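Local structure of peridinin-chlorophyll A protein (Amphidinium carterae, 2C9E) at residues Ala47-Lys50 / Leu51-Gly55; Val93-Ala96 / Leu97-Ile101. The protein binds peridinin and chlorophyll a and probably serves as a water-soluble antenna that captures solar energy in the blue-green range. All blocks are in the same frame, centred on the assembly; numbering follows the deposited sequence.

Contact 1 (A47-G55) forms the end of helix 41-55 and contact 2 (V93-I101) occupies most of helix 87-102, both in the first half of a mostly helical, pigment-filled chain. Their centres lie 18 Å apart and their nearest atoms about 7 Å, without touching. Pigments connect them: M100 of contact 2 and L51 and G55 of contact 1 line the same peridinin pocket. Each contact also meets a different chlorophyll a, V48 and L52 one, L97 and M100 the other. Contact 1 sits nearer the middle of the chain, about 10 Å from its centre against about 17 Å for contact 2. A magnesium-binding residue, S71, has its side chain about 8 Å from that of V93.

Contact 1 of 2, residues Ala47-Lys50 / Leu51-Gly55; sequences AVEK and LLEVG. With PID (peridinin), chain E.
E49 and E53, one helical turn apart, bring their carboxylates together with OE2 to OE2 at 2.8 Å and their planes 87° apart. Carboxylates this close would probably either share a proton or rely on the nearby lysines to offset their charge. A water bridges three side chains: it donates to E53 OE1 at 2.5 Å and to E49 OE2 at 3.2 Å, and accepts from K50 NZ at 3.1 Å. The last bend of the lysine chain (chi4 -47°) turns its ammonium to that water, through which it reaches the acidic pair rather than directly. K249 of helix 234-251 adds a long, weak ion pair to E53. Apolar side chains take other sides of the helix: V48 CG1 lies 4.3 Å from L52 CD1 where both residues border chlorophyll a, while L51 CD1 rests 3.5 Å from C20 of the peridinin polyene. G55, with no side chain, leaves room for the acetate ester of that peridinin, whose O6 a CB would strike. Beneath all this runs the i to i+4 ladder, with V54 N to K50 O at 2.9 Å. The acidic pair lies against helix 234-251, where L52 also packs, while V48, L51, L52 and G55 line pigment pockets in the helical shell of a peridinin-chlorophyll protein.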
loop_
_atom_site.group_PDB
_atom_site.type_symbol
_atom_site.label_atom_id
_atom_site.label_comp_id
_atom_site.label_asym_id
_atom_site.label_seq_id
_atom_site.Cartn_x
_atom_site.Cartn_y
_atom_site.Cartn_z
ATOM N N ALA A 47 0.558 -12.054 5.834
ATOM C CA ALA A 47 -0.332 -11.623 4.749
ATOM C C ALA A 47 0.294 -10.510 3.948
ATOM O O ALA A 47 0.213 -10.472 2.735
ATOM C CB ALA A 47 -1.666 -11.162 5.308
ATOM N N VAL A 48 0.922 -9.573 4.627
ATOM C CA VAL A 48 1.536 -8.452 3.912
ATOM C C VAL A 48 2.676 -8.984 3.037
ATOM O O VAL A 48 2.870 -8.523 1.899
ATOM C CB VAL A 48 2.046 -7.434 4.890
ATOM C CG1 VAL A 48 3.014 -6.450 4.198
ATOM C CG2 VAL A 48 0.885 -6.734 5.486
ATOM N N GLU A 49 3.423 -9.943 3.582
ATOM C CA GLU A 49 4.483 -10.563 2.835
ATOM C C GLU A 49 3.896 -11.215 1.544
ATOM O O GLU A 49 4.496 -11.145 0.474
ATOM C CB GLU A 49 5.161 -11.670 3.669
ATOM C CG GLU A 49 6.310 -12.307 2.947
ATOM C CD GLU A 49 6.767 -13.626 3.557
ATOM O OE1 GLU A 49 6.839 -13.746 4.794
ATOM O OE2 GLU A 49 7.093 -14.546 2.776
ATOM N N LYS A 50 2.749 -11.862 1.647
ATOM C CA LYS A 50 2.163 -12.507 0.465
ATOM C C LYS A 50 1.651 -11.457 -0.490
ATOM O O LYS A 50 1.750 -11.586 -1.718
ATOM C CB LYS A 50 1.047 -13.477 0.900
ATOM C CG LYS A 50 1.606 -14.658 1.707
ATOM C CD LYS A 50 0.540 -15.522 2.262
ATOM C CE LYS A 50 1.084 -16.900 2.525
ATOM N NZ LYS A 50 1.878 -17.419 1.324
ATOM N N LEU A 51 1.098 -10.390 0.056
ATOM C CA LEU A 51 0.605 -9.318 -0.817
ATOM C C LEU A 51 1.732 -8.742 -1.752
ATOM O O LEU A 51 1.544 -8.481 -2.980
ATOM C CB LEU A 51 0.021 -8.219 0.076
ATOM C CG LEU A 51 -0.585 -7.006 -0.623
ATOM C CD1 LEU A 51 -1.883 -7.415 -1.324
ATOM C CD2 LEU A 51 -0.820 -5.876 0.436
ATOM N N LEU A 52 2.888 -8.493 -1.153
ATOM C CA LEU A 52 4.018 -7.947 -1.881
ATOM C C LEU A 52 4.554 -8.998 -2.854
ATOM O O LEU A 52 4.900 -8.666 -4.007
ATOM C CB LEU A 52 5.096 -7.545 -0.882
ATOM C CG LEU A 52 4.740 -6.401 0.092
ATOM C CD1 LEU A 52 5.947 -6.102 1.082
ATOM C CD2 LEU A 52 4.373 -5.175 -0.699
ATOM N N GLU A 53 4.638 -10.266 -2.414
ATOM C CA GLU A 53 5.105 -11.313 -3.337
ATOM C C GLU A 53 4.171 -11.359 -4.575
ATOM O O GLU A 53 4.659 -11.362 -5.718
ATOM C CB GLU A 53 5.144 -12.670 -2.641
ATOM C CG GLU A 53 6.272 -12.798 -1.631
ATOM C CD GLU A 53 6.081 -13.971 -0.654
ATOM O OE1 GLU A 53 4.942 -14.459 -0.477
ATOM O OE2 GLU A 53 7.066 -14.414 -0.034
ATOM N N VAL A 54 2.848 -11.324 -4.370
ATOM C CA VAL A 54 1.946 -11.370 -5.530
ATOM C C VAL A 54 2.201 -10.189 -6.435
ATOM O O VAL A 54 2.265 -10.327 -7.666
ATOM C CB VAL A 54 0.398 -11.420 -5.113
ATOM C CG1 VAL A 54 -0.510 -11.536 -6.345
ATOM C CG2 VAL A 54 0.161 -12.641 -4.254
ATOM N N GLY A 55 2.414 -9.035 -5.820
ATOM C CA GLY A 55 2.656 -7.835 -6.601
ATOM C C GLY A 55 3.903 -8.030 -7.445
ATOM O O GLY A 55 4.030 -7.468 -8.547
HETATM C C1 PID E . -14.752 -18.783 -4.460
HETATM C C2 PID E . -15.966 -19.671 -4.745
HETATM C C3 PID E . -15.935 -20.136 -6.202
HETATM C C4 PID E . -15.999 -18.888 -7.086
HETATM C C5 PID E . -14.714 -18.054 -7.018
HETATM C C6 PID E . -14.150 -17.940 -5.591
HETATM C C7 PID E . -13.498 -16.740 -5.299
HETATM C C8 PID E . -12.120 -16.570 -5.179
HETATM C C9 PID E . -11.545 -15.330 -4.895
HETATM C C10 PID E . -12.232 -14.136 -4.704
HETATM C C11 PID E . -10.241 -15.073 -4.773
HETATM C C12 PID E . -10.090 -13.768 -4.529
HETATM C C13 PID E . -8.868 -13.099 -4.459
HETATM C C14 PID E . -8.666 -11.736 -4.230
HETATM C C15 PID E . -7.356 -11.247 -4.242
HETATM C C16 PID E . -6.955 -9.919 -4.086
HETATM C C17 PID E . -5.607 -9.585 -4.216
HETATM C C18 PID E . -5.155 -8.268 -4.159
HETATM C C19 PID E . -3.819 -7.925 -4.363
HETATM C C20 PID E . -3.418 -6.588 -4.361
HETATM C C21 PID E . -2.127 -6.115 -4.602
HETATM C C22 PID E . -1.883 -4.742 -4.585
HETATM C C23 PID E . -0.724 -4.172 -4.812
HETATM C C24 PID E . 0.433 -3.600 -5.048
HETATM C C25 PID E . 0.863 -3.138 -6.452
HETATM C C26 PID E . 2.227 -3.747 -6.789
HETATM C C27 PID E . 3.282 -3.513 -5.697
HETATM C C28 PID E . 2.797 -4.025 -4.335
HETATM C C29 PID E . 1.453 -3.419 -3.913
HETATM C C30 PID E . 5.261 -3.904 -7.003
HETATM C C31 PID E . 6.445 -4.800 -7.369
HETATM C CM1 PID E . -14.697 -18.255 -3.024
HETATM C CM2 PID E . -15.075 -16.678 -7.584
HETATM C CM3 PID E . -13.675 -18.693 -7.946
HETATM C CM4 PID E . -9.852 -10.782 -4.062
HETATM C CM5 PID E . -0.981 -7.091 -4.893
HETATM C CM6 PID E . -0.152 -3.587 -7.508
HETATM C CM7 PID E . 0.977 -1.612 -6.510
HETATM C CM8 PID E . 0.951 -4.103 -2.642
HETATM O O1 PID E . -13.516 -19.130 -5.094
HETATM O O2 PID E . -17.063 -20.975 -6.471
HETATM O O3 PID E . -13.452 -13.974 -4.742
HETATM O O4 PID E . -11.312 -13.156 -4.473
HETATM O O5 PID E . 1.634 -2.026 -3.659
HETATM O O6 PID E . 4.422 -4.332 -6.018
HETATM O O7 PID E . 5.081 -2.841 -7.597
HETATM O O HOH W 1 4.795 -16.239 1.319
#

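Contact 2 of 2, residues Val93-Ala96 / Leu97-Ile101; sequences VNEA and LARMI. With PID (peridinin), chain F.
E95 and R99 form an i to i+4 salt bridge along helix 87-102, their side chains side by side and pointing the same way. A single carboxylate oxygen does the work: E95 OE2 accepts from R99 NH2 at 2.7 Å, met nearly along its C-O axis, and more weakly from NE of the same arginine at 3.3 Å. The carboxylate and guanidinium planes are 27° apart; OE2 sits at the guanidinium edge, tilted from its plane and shared between NE and NH2, and the shorter bond is bent (135°). A bend at chi2 of E95 (147°) carries its carboxylate toward the arginine, whose own chain is extended from CG to NE. R99 NH2 has a second acid in D1, so one nitrogen ties this helix to the start of the chain.

Main-chain bonds run i to i+4 beneath the side chains, among them M100 N to A96 O at 2.8 Å. This helix belongs to the all-helical shell that encloses the pigments of peridinin-chlorophyll proteins, packing on helix 2-18 through N94, E95 and A98, on helix 60-77 through V93, L97 and M100, and on helix 132-152 through A98 and I101.

Apolar contacts gather on the pigment side. V93 CG1 and L97 CD1 lie 3.9 Å apart, pointing the same way over the peridinin polyene, and the leucine methyl reaches its C17 at 3.5 Å. One turn on, I101 CD1 approaches C12 in the lactone ring at 3.4 Å. L97 also borders chlorophyll a, as does M100, whose side chain also touches a second peridinin.

A polar atom joins this lining: N94 OD1 comes within 3.0 Å of C18 of the polyene, while its ND2 makes a weak hydrogen bond to S11.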
loop_
_atom_site.group_PDB
_atom_site.type_symbol
_atom_site.label_atom_id
_atom_site.label_comp_id
_atom_site.label_asym_id
_atom_site.label_seq_id
_atom_site.Cartn_x
_atom_site.Cartn_y
_atom_site.Cartn_z
ATOM N N VAL A 93 -10.841 2.115 -13.743
ATOM C CA VAL A 93 -10.004 1.555 -12.679
ATOM C C VAL A 93 -10.188 0.029 -12.668
ATOM O O VAL A 93 -9.222 -0.718 -12.550
ATOM C CB VAL A 93 -10.376 2.137 -11.292
ATOM C CG1 VAL A 93 -9.789 1.254 -10.136
ATOM C CG2 VAL A 93 -9.803 3.547 -11.194
ATOM N N ASN A 94 -11.428 -0.425 -12.831
ATOM C CA ASN A 94 -11.683 -1.842 -12.814
ATOM C C ASN A 94 -11.122 -2.597 -13.969
ATOM O O ASN A 94 -10.721 -3.755 -13.814
ATOM C CB ASN A 94 -13.179 -2.124 -12.737
ATOM C CG ASN A 94 -13.754 -1.728 -11.398
ATOM O OD1 ASN A 94 -13.056 -1.823 -10.377
ATOM N ND2 ASN A 94 -15.015 -1.267 -11.387
ATOM N N GLU A 95 -11.118 -1.980 -15.143
ATOM C CA GLU A 95 -10.594 -2.697 -16.298
ATOM C C GLU A 95 -9.090 -2.776 -16.215
ATOM O O GLU A 95 -8.510 -3.813 -16.552
ATOM C CB GLU A 95 -11.031 -2.040 -17.604
ATOM C CG GLU A 95 -10.299 -2.620 -18.833
ATOM C CD GLU A 95 -11.151 -2.642 -20.088
ATOM O OE1 GLU A 95 -11.950 -1.695 -20.332
ATOM O OE2 GLU A 95 -11.014 -3.625 -20.851
ATOM N N ALA A 96 -8.449 -1.695 -15.771
ATOM C CA ALA A 96 -7.001 -1.726 -15.601
ATOM C C ALA A 96 -6.634 -2.823 -14.547
ATOM O O ALA A 96 -5.753 -3.646 -14.775
ATOM C CB ALA A 96 -6.493 -0.364 -15.144
ATOM N N LEU A 97 -7.327 -2.843 -13.406
ATOM C CA LEU A 97 -7.049 -3.884 -12.381
ATOM C C LEU A 97 -7.308 -5.282 -12.939
ATOM O O LEU A 97 -6.605 -6.240 -12.602
ATOM C CB LEU A 97 -7.958 -3.688 -11.148
ATOM C CG LEU A 97 -7.582 -2.565 -10.179
ATOM C CD1 LEU A 97 -8.640 -2.376 -9.125
ATOM C CD2 LEU A 97 -6.234 -2.922 -9.555
ATOM N N ALA A 98 -8.327 -5.436 -13.778
ATOM C CA ALA A 98 -8.610 -6.757 -14.281
ATOM C C ALA A 98 -7.448 -7.223 -15.119
ATOM O O ALA A 98 -7.041 -8.369 -15.038
ATOM C CB ALA A 98 -9.967 -6.762 -15.107
ATOM N N ARG A 99 -6.904 -6.314 -15.917
ATOM C CA ARG A 99 -5.778 -6.651 -16.770
ATOM C C ARG A 99 -4.519 -6.875 -15.933
ATOM O O ARG A 99 -3.742 -7.799 -16.197
ATOM C CB ARG A 99 -5.597 -5.557 -17.857
ATOM C CG ARG A 99 -6.774 -5.612 -18.869
ATOM C CD ARG A 99 -6.657 -4.700 -20.087
ATOM N NE ARG A 99 -7.914 -4.685 -20.882
ATOM C CZ ARG A 99 -8.454 -5.729 -21.526
ATOM N NH1 ARG A 99 -7.897 -6.933 -21.532
ATOM N NH2 ARG A 99 -9.588 -5.563 -22.164
ATOM N N MET A 100 -4.331 -6.070 -14.886
ATOM C CA MET A 100 -3.160 -6.282 -14.085
ATOM C C MET A 100 -3.275 -7.627 -13.364
ATOM O O MET A 100 -2.264 -8.331 -13.187
ATOM C CB MET A 100 -2.983 -5.140 -13.091
ATOM C CG MET A 100 -1.785 -5.291 -12.148
ATOM S SD MET A 100 -1.986 -4.012 -10.801
ATOM C CE MET A 100 -3.059 -4.938 -9.570
ATOM N N ILE A 101 -4.477 -8.002 -12.931
ATOM C CA ILE A 101 -4.602 -9.284 -12.229
ATOM C C ILE A 101 -4.414 -10.475 -13.187
ATOM O O ILE A 101 -3.989 -11.579 -12.778
ATOM C CB ILE A 101 -5.967 -9.398 -11.477
ATOM C CG1 ILE A 101 -6.005 -8.320 -10.398
ATOM C CG2 ILE A 101 -6.152 -10.806 -10.872
ATOM C CD1 ILE A 101 -7.289 -8.175 -9.756
HETATM C C1 PID F . -9.502 -15.919 -8.935
HETATM C C2 PID F . -9.221 -17.390 -9.266
HETATM C C3 PID F . -7.758 -17.561 -9.686
HETATM C C4 PID F . -7.524 -16.718 -10.943
HETATM C C5 PID F . -7.635 -15.210 -10.687
HETATM C C6 PID F . -8.753 -14.823 -9.699
HETATM C C7 PID F . -9.259 -13.528 -9.860
HETATM C C8 PID F . -9.392 -12.559 -8.862
HETATM C C9 PID F . -9.873 -11.261 -9.062
HETATM C C10 PID F . -10.298 -10.681 -10.252
HETATM C C11 PID F . -9.927 -10.292 -8.145
HETATM C C12 PID F . -10.350 -9.155 -8.708
HETATM C C13 PID F . -10.510 -7.937 -8.044
HETATM C C14 PID F . -10.938 -6.725 -8.591
HETATM C C15 PID F . -11.032 -5.600 -7.768
HETATM C C16 PID F . -11.421 -4.321 -8.167
HETATM C C17 PID F . -11.466 -3.253 -7.270
HETATM C C18 PID F . -11.819 -1.965 -7.672
HETATM C C19 PID F . -11.856 -0.862 -6.820
HETATM C C20 PID F . -12.178 0.395 -7.338
HETATM C C21 PID F . -12.212 1.591 -6.620
HETATM C C22 PID F . -12.517 2.782 -7.280
HETATM C C23 PID F . -12.532 3.934 -6.664
HETATM C C24 PID F . -12.466 5.083 -6.041
HETATM C C25 PID F . -11.160 5.885 -5.929
HETATM C C26 PID F . -10.858 6.102 -4.442
HETATM C C27 PID F . -12.044 6.694 -3.671
HETATM C C28 PID F . -13.328 5.874 -3.855
HETATM C C29 PID F . -13.684 5.681 -5.335
HETATM C C30 PID F . -10.958 7.631 -1.773
HETATM C C31 PID F . -10.676 7.674 -0.270
HETATM C CM1 PID F . -10.919 -15.664 -8.417
HETATM C CM2 PID F . -7.851 -14.557 -12.056
HETATM C CM3 PID F . -6.276 -14.753 -10.154
HETATM C CM4 PID F . -11.289 -6.618 -10.079
HETATM C CM5 PID F . -11.881 1.626 -5.123
HETATM C CM6 PID F . -9.979 5.110 -6.521
HETATM C CM7 PID F . -11.282 7.217 -6.672
HETATM C CM8 PID F . -14.895 4.751 -5.462
HETATM O O1 PID F . -8.447 -15.162 -8.333
HETATM O O2 PID F . -7.481 -18.932 -9.995
HETATM O O3 PID F . -10.368 -11.241 -11.344
HETATM O O4 PID F . -10.598 -9.365 -10.035
HETATM O O5 PID F . -13.945 6.954 -5.941
HETATM O O6 PID F . -11.722 6.621 -2.273
HETATM O O7 PID F . -10.555 8.538 -2.499
#